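Local coordinates for protein Beta2-bungarotoxin (Bungarus multicinctus, PDB 1BUN) that probably directs the neurotoxic phospholipase A2 subunit to which it is disulfide-linked toward its nerve-terminal target, as the Kunitz-type chain of the toxin, at residues R21-V33 against N45-E59. Sequence-based numbering, arbitrary orientation.
Sequences RAFYYKPSAKRCV and NHFKSDHLCRCECLE
Cys32 of the beta hairpin is joined by a disulfide to Cys53 of helix 50-57, the covalent centre of a sheet-to-helix contact in the Kunitz (BPTI-like) core. Cys32 SG and Cys53 SG lie 2.0 Å apart with chi3 -87°, the near-perpendicular twist of a relaxed disulfide. Just before the helix, Phe47 pairs with Phe23 of the strand in a single antiparallel bridge, a hydrogen-bonded pair whose shorter bond runs from Phe47 N to Phe23 O (2.7 Å). Asn45 suits its place because a carboxamide can both accept and donate: OD1 takes Tyr25 N at 2.7 Å on a lone pair, while ND2 gives to Tyr25 O at 3.2 Å, and the two bonds fix the carboxamide's rotation. ND2 also donates to Lys9 O. Phe23 offers a flat apolar ring to the helix start, Asp50 N sitting over its centre, 3.5 Å above its plane. Tyr25 joins an apolar ring, packed on Cys57 and Leu58, to a hydroxyl that reaches Glu59. Its CG, anti to the backbone N (chi1 -177°), is 3.5 Å from Cys57 CB. Tyr25 OH donates to Glu59 OE2 (2.7 Å) on the anti side, tilted from the carboxylate plane; one water links this hydroxyl with Lys30 NZ and Glu59 N. The axis of helix 50-57 runs 25° from that of strand 21-26, while strand 31-33 runs roughly opposite; Cys57 bonds to Cys7, and Cys55 to the other protein chain.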
loop_
_atom_site.group_PDB
_atom_site.type_symbol
_atom_site.label_atom_id
_atom_site.label_comp_id
_atom_site.label_asym_id
_atom_site.label_seq_id
_atom_site.Cartn_x
_atom_site.Cartn_y
_atom_site.Cartn_z
ATOM N N ARG B 21 26.218 -4.557 4.995
ATOM C CA ARG B 21 25.789 -5.165 3.740
ATOM C C ARG B 21 24.371 -4.715 3.361
ATOM O O ARG B 21 23.425 -4.837 4.151
ATOM C CB ARG B 21 25.837 -6.680 3.852
ATOM C CG ARG B 21 27.189 -7.179 4.356
ATOM C CD ARG B 21 27.012 -8.006 5.626
ATOM N NE ARG B 21 26.387 -7.224 6.687
ATOM C CZ ARG B 21 27.041 -6.775 7.753
ATOM N NH1 ARG B 21 28.341 -7.038 7.897
ATOM N NH2 ARG B 21 26.391 -6.079 8.679
ATOM N N ALA B 22 24.241 -4.143 2.176
ATOM C CA ALA B 22 22.954 -3.699 1.729
ATOM C C ALA B 22 22.830 -4.062 0.234
ATOM O O ALA B 22 23.745 -4.647 -0.349
ATOM C CB ALA B 22 22.793 -2.191 1.988
ATOM N N PHE B 23 21.658 -3.839 -0.347
ATOM C CA PHE B 23 21.468 -4.151 -1.751
ATOM C C PHE B 23 21.072 -2.884 -2.403
ATOM O O PHE B 23 20.524 -1.985 -1.755
ATOM C CB PHE B 23 20.377 -5.180 -1.970
ATOM C CG PHE B 23 20.529 -6.405 -1.122
ATOM C CD1 PHE B 23 20.379 -6.335 0.247
ATOM C CD2 PHE B 23 20.827 -7.610 -1.687
ATOM C CE1 PHE B 23 20.531 -7.451 1.025
ATOM C CE2 PHE B 23 20.974 -8.716 -0.908
ATOM C CZ PHE B 23 20.825 -8.636 0.456
ATOM N N TYR B 24 21.433 -2.794 -3.670
ATOM C CA TYR B 24 21.145 -1.648 -4.478
ATOM C C TYR B 24 20.623 -2.201 -5.778
ATOM O O TYR B 24 20.847 -3.376 -6.082
ATOM C CB TYR B 24 22.426 -0.891 -4.726
ATOM C CG TYR B 24 23.403 -1.580 -5.634
ATOM C CD1 TYR B 24 24.268 -2.560 -5.167
ATOM C CD2 TYR B 24 23.552 -1.152 -6.933
ATOM C CE1 TYR B 24 25.267 -3.063 -5.987
ATOM C CE2 TYR B 24 24.522 -1.641 -7.745
ATOM C CZ TYR B 24 25.384 -2.583 -7.279
ATOM O OH TYR B 24 26.409 -2.951 -8.124
ATOM N N TYR B 25 19.948 -1.376 -6.561
ATOM C CA TYR B 25 19.422 -1.862 -7.819
ATOM C C TYR B 25 20.396 -1.615 -8.954
ATOM O O TYR B 25 20.973 -0.529 -9.064
ATOM C CB TYR B 25 18.062 -1.213 -8.129
ATOM C CG TYR B 25 17.418 -1.733 -9.391
ATOM C CD1 TYR B 25 16.950 -3.042 -9.473
ATOM C CD2 TYR B 25 17.315 -0.928 -10.517
ATOM C CE1 TYR B 25 16.397 -3.537 -10.651
ATOM C CE2 TYR B 25 16.770 -1.412 -11.684
ATOM C CZ TYR B 25 16.314 -2.709 -11.744
ATOM O OH TYR B 25 15.746 -3.153 -12.911
ATOM N N LYS B 26 20.624 -2.642 -9.761
ATOM C CA LYS B 26 21.493 -2.493 -10.902
ATOM C C LYS B 26 20.623 -2.496 -12.174
ATOM O O LYS B 26 20.034 -3.524 -12.541
ATOM C CB LYS B 26 22.536 -3.606 -10.962
ATOM C CG LYS B 26 23.741 -3.166 -11.756
ATOM C CD LYS B 26 24.715 -4.268 -12.133
ATOM C CE LYS B 26 26.093 -3.661 -12.486
ATOM N NZ LYS B 26 26.775 -3.032 -11.278
ATOM N N PRO B 27 20.472 -1.330 -12.824
ATOM C CA PRO B 27 19.662 -1.259 -14.045
ATOM C C PRO B 27 20.113 -2.205 -15.152
ATOM O O PRO B 27 19.294 -2.881 -15.750
ATOM C CB PRO B 27 19.771 0.209 -14.454
ATOM C CG PRO B 27 20.962 0.733 -13.712
ATOM C CD PRO B 27 20.905 0.014 -12.406
ATOM N N SER B 28 21.415 -2.339 -15.353
ATOM C CA SER B 28 21.955 -3.218 -16.388
ATOM C C SER B 28 21.905 -4.699 -16.020
ATOM O O SER B 28 22.721 -5.491 -16.503
ATOM C CB SER B 28 23.404 -2.845 -16.650
ATOM O OG SER B 28 23.659 -1.536 -16.169
ATOM N N ALA B 29 20.975 -5.079 -15.150
ATOM C CA ALA B 29 20.864 -6.473 -14.726
ATOM C C ALA B 29 19.488 -6.777 -14.180
ATOM O O ALA B 29 19.221 -7.902 -13.761
ATOM C CB ALA B 29 21.927 -6.794 -13.669
ATOM N N LYS B 30 18.634 -5.756 -14.171
ATOM C CA LYS B 30 17.264 -5.858 -13.680
ATOM C C LYS B 30 17.206 -6.683 -12.395
ATOM O O LYS B 30 16.282 -7.477 -12.183
ATOM C CB LYS B 30 16.343 -6.457 -14.764
ATOM C CG LYS B 30 16.436 -5.762 -16.131
ATOM C CD LYS B 30 15.918 -4.318 -16.124
ATOM C CE LYS B 30 14.424 -4.219 -16.463
ATOM N NZ LYS B 30 13.511 -4.860 -15.460
ATOM N N ARG B 31 18.183 -6.465 -11.528
ATOM C CA ARG B 31 18.273 -7.181 -10.266
ATOM C C ARG B 31 18.810 -6.252 -9.183
ATOM O O ARG B 31 19.384 -5.183 -9.465
ATOM C CB ARG B 31 19.297 -8.307 -10.378
ATOM C CG ARG B 31 18.823 -9.626 -10.876
ATOM C CD ARG B 31 19.993 -10.613 -10.860
ATOM N NE ARG B 31 21.037 -10.249 -11.820
ATOM C CZ ARG B 31 20.904 -10.318 -13.148
ATOM N NH1 ARG B 31 19.773 -10.748 -13.695
ATOM N NH2 ARG B 31 21.889 -9.911 -13.936
ATOM N N CYS B 32 18.639 -6.677 -7.941
ATOM C CA CYS B 32 19.190 -5.961 -6.815
ATOM C C CYS B 32 20.416 -6.794 -6.502
ATOM O O CYS B 32 20.376 -8.014 -6.628
ATOM C CB CYS B 32 18.237 -6.039 -5.651
ATOM S SG CYS B 32 16.813 -4.996 -5.955
ATOM N N VAL B 33 21.537 -6.173 -6.193
ATOM C CA VAL B 33 22.695 -6.991 -5.862
ATOM C C VAL B 33 23.282 -6.502 -4.558
ATOM O O VAL B 33 23.009 -5.362 -4.161
ATOM C CB VAL B 33 23.744 -7.023 -7.003
ATOM C CG1 VAL B 33 23.206 -7.797 -8.178
ATOM C CG2 VAL B 33 24.091 -5.641 -7.451
ATOM N N ASN B 45 19.659 4.525 -3.093
ATOM C CA ASN B 45 19.711 3.224 -3.758
ATOM C C ASN B 45 20.561 2.344 -2.858
ATOM O O ASN B 45 21.782 2.207 -3.046
ATOM C CB ASN B 45 20.341 3.334 -5.161
ATOM C CG ASN B 45 20.210 2.050 -5.974
ATOM O OD1 ASN B 45 19.705 1.043 -5.479
ATOM N ND2 ASN B 45 20.662 2.074 -7.216
ATOM N N HIS B 46 19.942 1.928 -1.760
ATOM C CA HIS B 46 20.556 1.055 -0.764
ATOM C C HIS B 46 19.438 0.602 0.167
ATOM O O HIS B 46 18.786 1.417 0.828
ATOM C CB HIS B 46 21.692 1.761 0.005
ATOM C CG HIS B 46 21.262 2.977 0.770
ATOM N ND1 HIS B 46 20.655 2.943 2.007
ATOM C CD2 HIS B 46 21.404 4.295 0.471
ATOM C CE1 HIS B 46 20.456 4.204 2.406
ATOM N NE2 HIS B 46 20.897 5.062 1.503
ATOM N N PHE B 47 19.197 -0.694 0.230
ATOM C CA PHE B 47 18.112 -1.166 1.076
ATOM C C PHE B 47 18.573 -2.331 1.953
ATOM O O PHE B 47 19.417 -3.113 1.532
ATOM C CB PHE B 47 16.894 -1.559 0.184
ATOM C CG PHE B 47 16.632 -0.595 -0.961
ATOM C CD1 PHE B 47 17.355 -0.685 -2.143
ATOM C CD2 PHE B 47 15.735 0.441 -0.822
ATOM C CE1 PHE B 47 17.197 0.251 -3.172
ATOM C CE2 PHE B 47 15.570 1.391 -1.854
ATOM C CZ PHE B 47 16.310 1.288 -3.030
ATOM N N LYS B 48 18.009 -2.451 3.153
ATOM C CA LYS B 48 18.365 -3.523 4.080
ATOM C C LYS B 48 18.311 -4.893 3.442
ATOM O O LYS B 48 19.008 -5.786 3.886
ATOM C CB LYS B 48 17.414 -3.605 5.272
ATOM C CG LYS B 48 16.860 -2.316 5.849
ATOM C CD LYS B 48 15.691 -2.653 6.808
ATOM C CE LYS B 48 14.943 -1.396 7.282
ATOM N NZ LYS B 48 14.124 -0.767 6.208
ATOM N N SER B 49 17.443 -5.102 2.459
ATOM C CA SER B 49 17.357 -6.418 1.847
ATOM C C SER B 49 16.874 -6.476 0.412
ATOM O O SER B 49 16.359 -5.498 -0.120
ATOM C CB SER B 49 16.508 -7.346 2.715
ATOM O OG SER B 49 15.164 -6.907 2.802
ATOM N N ASP B 50 17.101 -7.627 -0.215
ATOM C CA ASP B 50 16.705 -7.908 -1.598
ATOM C C ASP B 50 15.207 -7.655 -1.811
ATOM O O ASP B 50 14.814 -6.923 -2.711
ATOM C CB ASP B 50 17.020 -9.380 -1.930
ATOM C CG ASP B 50 17.046 -9.664 -3.431
ATOM O OD1 ASP B 50 17.327 -8.743 -4.219
ATOM O OD2 ASP B 50 16.795 -10.814 -3.844
ATOM N N HIS B 51 14.383 -8.234 -0.944
ATOM C CA HIS B 51 12.934 -8.097 -1.015
ATOM C C HIS B 51 12.517 -6.636 -1.048
ATOM O O HIS B 51 11.732 -6.229 -1.898
ATOM C CB HIS B 51 12.276 -8.799 0.178
ATOM C CG HIS B 51 10.831 -9.113 -0.035
ATOM N ND1 HIS B 51 9.815 -8.188 0.085
ATOM C CD2 HIS B 51 10.234 -10.269 -0.428
ATOM C CE1 HIS B 51 8.658 -8.792 -0.240
ATOM N NE2 HIS B 51 8.854 -10.059 -0.560
ATOM N N LEU B 52 13.028 -5.862 -0.101
ATOM C CA LEU B 52 12.758 -4.429 -0.001
ATOM C C LEU B 52 13.224 -3.701 -1.287
ATOM O O LEU B 52 12.542 -2.804 -1.831
ATOM C CB LEU B 52 13.507 -3.871 1.215
ATOM C CG LEU B 52 13.297 -2.380 1.450
ATOM C CD1 LEU B 52 11.829 -2.140 1.783
ATOM C CD2 LEU B 52 14.222 -1.833 2.535
ATOM N N CYS B 53 14.397 -4.096 -1.765
ATOM C CA CYS B 53 14.971 -3.519 -2.962
ATOM C C CYS B 53 14.145 -3.841 -4.211
ATOM O O CYS B 53 13.900 -2.943 -5.015
ATOM C CB CYS B 53 16.412 -3.995 -3.146
ATOM S SG CYS B 53 17.138 -3.443 -4.706
ATOM N N ARG B 54 13.697 -5.086 -4.383
ATOM C CA ARG B 54 12.909 -5.413 -5.572
ATOM C C ARG B 54 11.664 -4.566 -5.486
ATOM O O ARG B 54 11.343 -3.784 -6.381
ATOM C CB ARG B 54 12.492 -6.873 -5.591
ATOM C CG ARG B 54 13.539 -7.836 -5.138
ATOM C CD ARG B 54 13.236 -9.196 -5.651
ATOM N NE ARG B 54 13.559 -9.296 -7.068
ATOM C CZ ARG B 54 14.750 -9.689 -7.529
ATOM N NH1 ARG B 54 15.731 -10.017 -6.669
ATOM N NH2 ARG B 54 14.960 -9.754 -8.851
ATOM N N CYS B 55 11.034 -4.650 -4.322
ATOM C CA CYS B 55 9.822 -3.915 -4.013
ATOM C C CYS B 55 9.879 -2.472 -4.471
ATOM O O CYS B 55 8.936 -1.974 -5.080
ATOM C CB CYS B 55 9.600 -3.926 -2.511
ATOM S SG CYS B 55 7.955 -3.342 -2.037
ATOM N N GLU B 56 10.998 -1.817 -4.173
ATOM C CA GLU B 56 11.191 -0.412 -4.488
ATOM C C GLU B 56 11.667 -0.103 -5.889
ATOM O O GLU B 56 11.396 0.992 -6.396
ATOM C CB GLU B 56 12.202 0.213 -3.515
ATOM C CG GLU B 56 11.764 0.362 -2.091
ATOM C CD GLU B 56 11.134 1.703 -1.817
ATOM O OE1 GLU B 56 10.217 2.107 -2.559
ATOM O OE2 GLU B 56 11.536 2.354 -0.838
ATOM N N CYS B 57 12.349 -1.059 -6.516
ATOM C CA CYS B 57 12.951 -0.825 -7.824
ATOM C C CYS B 57 12.638 -1.700 -9.006
ATOM O O CYS B 57 12.975 -1.328 -10.136
ATOM C CB CYS B 57 14.473 -0.825 -7.698
ATOM S SG CYS B 57 15.124 0.343 -6.500
ATOM N N LEU B 58 12.097 -2.881 -8.777
ATOM C CA LEU B 58 11.820 -3.750 -9.907
ATOM C C LEU B 58 10.924 -3.055 -10.932
ATOM O O LEU B 58 9.932 -2.419 -10.586
ATOM C CB LEU B 58 11.270 -5.105 -9.449
ATOM C CG LEU B 58 12.055 -6.336 -9.941
ATOM C CD1 LEU B 58 13.537 -6.093 -9.929
ATOM C CD2 LEU B 58 11.729 -7.530 -9.078
ATOM N N GLU B 59 11.394 -3.053 -12.176
ATOM C CA GLU B 59 10.691 -2.431 -13.295
ATOM C C GLU B 59 9.606 -3.347 -13.843
ATOM O O GLU B 59 9.891 -4.456 -14.293
ATOM C CB GLU B 59 11.686 -2.105 -14.406
ATOM C CG GLU B 59 12.859 -1.252 -13.955
ATOM C CD GLU B 59 13.887 -1.059 -15.054
ATOM O OE1 GLU B 59 13.476 -0.703 -16.180
ATOM O OE2 GLU B 59 15.096 -1.293 -14.804
HETATM O O HOH W 1 21.264 -6.275 5.195
HETATM O O HOH W 2 13.411 -5.070 -12.886
#